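Local coordinates for pectinesterase inhibitor 1 (Arabidopsis thaliana, PDB 1X91), which inhibits plant pectin methylesterase, including the enzyme of flowers, siliques and leaves, at residues L37-T40 / T41-T45. The protein carries 1 engineered substitution. Sequence-based numbering, arbitrary orientation.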
loop_
_atom_site.group_PDB
_atom_site.type_symbol
_atom_site.label_atom_id
_atom_site.label_comp_id
_atom_site.label_asym_id
_atom_site.label_seq_id
_atom_site.Cartn_x
_atom_site.Cartn_y
_atom_site.Cartn_z
ATOM N N LEU A 37 1.076 3.227 15.386
ATOM C CA LEU A 37 1.470 3.728 14.081
ATOM C C LEU A 37 1.313 2.657 12.960
ATOM O O LEU A 37 0.870 3.002 11.870
ATOM C CB LEU A 37 2.903 4.221 14.137
ATOM C CG LEU A 37 3.406 4.868 12.847
ATOM C CD1 LEU A 37 2.526 6.084 12.497
ATOM C CD2 LEU A 37 4.879 5.213 13.004
ATOM N N ALA A 38 1.604 1.393 13.238
ATOM C CA ALA A 38 1.290 0.299 12.302
ATOM C C ALA A 38 -0.172 0.308 11.928
ATOM O O ALA A 38 -0.504 0.171 10.744
ATOM C CB ALA A 38 1.677 -1.035 12.906
ATOM N N LYS A 39 -1.052 0.492 12.908
ATOM C CA LYS A 39 -2.490 0.411 12.624
ATOM C C LYS A 39 -2.913 1.615 11.787
ATOM O O LYS A 39 -3.658 1.446 10.781
ATOM C CB LYS A 39 -3.258 0.324 13.936
ATOM C CG LYS A 39 -4.752 0.457 13.820
ATOM C CD LYS A 39 -5.344 -0.535 12.884
ATOM C CE LYS A 39 -6.876 -0.718 13.093
ATOM N NZ LYS A 39 -7.732 0.399 12.664
ATOM N N THR A 40 -2.468 2.824 12.128
ATOM C CA THR A 40 -2.923 3.956 11.291
ATOM C C THR A 40 -2.339 3.878 9.905
ATOM O O THR A 40 -3.002 4.300 8.951
ATOM C CB THR A 40 -2.699 5.346 11.881
ATOM O OG1 THR A 40 -1.315 5.497 12.196
ATOM C CG2 THR A 40 -3.476 5.572 13.182
ATOM N N THR A 41 -1.165 3.323 9.730
ATOM C CA THR A 41 -0.578 3.154 8.421
ATOM C C THR A 41 -1.362 2.153 7.588
ATOM O O THR A 41 -1.631 2.393 6.418
ATOM C CB THR A 41 0.904 2.792 8.521
ATOM O OG1 THR A 41 1.627 3.812 9.269
ATOM C CG2 THR A 41 1.529 2.766 7.150
ATOM N N LEU A 42 -1.679 1.022 8.191
ATOM C CA LEU A 42 -2.537 0.038 7.535
ATOM C C LEU A 42 -3.882 0.649 7.144
ATOM O O LEU A 42 -4.410 0.362 6.047
ATOM C CB LEU A 42 -2.689 -1.223 8.389
ATOM C CG LEU A 42 -1.527 -2.166 8.443
ATOM C CD1 LEU A 42 -1.924 -3.393 9.283
ATOM C CD2 LEU A 42 -1.107 -2.612 7.053
ATOM N N ASP A 43 -4.466 1.448 8.010
ATOM C CA ASP A 43 -5.743 2.081 7.691
ATOM C C ASP A 43 -5.620 2.879 6.421
ATOM O O ASP A 43 -6.465 2.788 5.535
ATOM C CB ASP A 43 -6.182 2.998 8.833
ATOM C CG ASP A 43 -6.633 2.260 10.091
ATOM O OD1 ASP A 43 -6.968 1.034 10.062
ATOM O OD2 ASP A 43 -6.752 2.897 11.191
ATOM N N SER A 44 -4.574 3.689 6.297
ATOM C CA SER A 44 -4.464 4.533 5.112
ATOM C C SER A 44 -4.278 3.684 3.871
ATOM O O SER A 44 -4.777 4.005 2.762
ATOM C CB SER A 44 -3.272 5.494 5.278
ATOM O OG SER A 44 -3.507 6.438 6.335
ATOM N N THR A 45 -3.503 2.625 4.010
ATOM C CA THR A 45 -3.157 1.753 2.901
ATOM C C THR A 45 -4.407 1.052 2.410
ATOM O O THR A 45 -4.683 1.040 1.185
ATOM C CB THR A 45 -2.101 0.695 3.308
ATOM O OG1 THR A 45 -0.948 1.285 3.958
ATOM C CG2 THR A 45 -1.552 0.014 2.053
#
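Lys39 and Asp43, one turn apart on helix 34-62, form an i to i+4 salt bridge. The lysine chain leaves with CG anti to its backbone N (chi1 171°) and bends at chi2 and again at chi4, which brings NZ to the side where both carboxylate oxygens point, 2.8 Å from Asp43 OD1 on its syn lone pair. A weak second bond runs from NZ to Asp43 OD2 at 3.1 Å. An alanine in place of Asp43 would probably leave the Lys39 ammonium without this mate and its long chain freer to swing. The backbone bonds are ordinary alpha-helical ones, such as Leu42 N to Ala38 O at 2.9 Å. Two threonines add hydroxyl bonds to them. Leu37 O takes both Thr41 N, at 3.0 Å, and Thr41 OG1, at 2.8 Å, from opposite faces of its carbonyl plane; Thr45 OG1 repeats the pattern on Thr41 O at 2.8 Å, so each buried threonine donates its hydroxyl to a carbonyl one turn back. The buried side of the turn packs into the bundle: Leu42 on Phe90 and Ala38 on Leu93 of helix 66-94, while Leu37 and Thr41 touch Ile146 of helix 127-149. Such an amphipathic helix belongs to the four-helix bundle of the PMEI family.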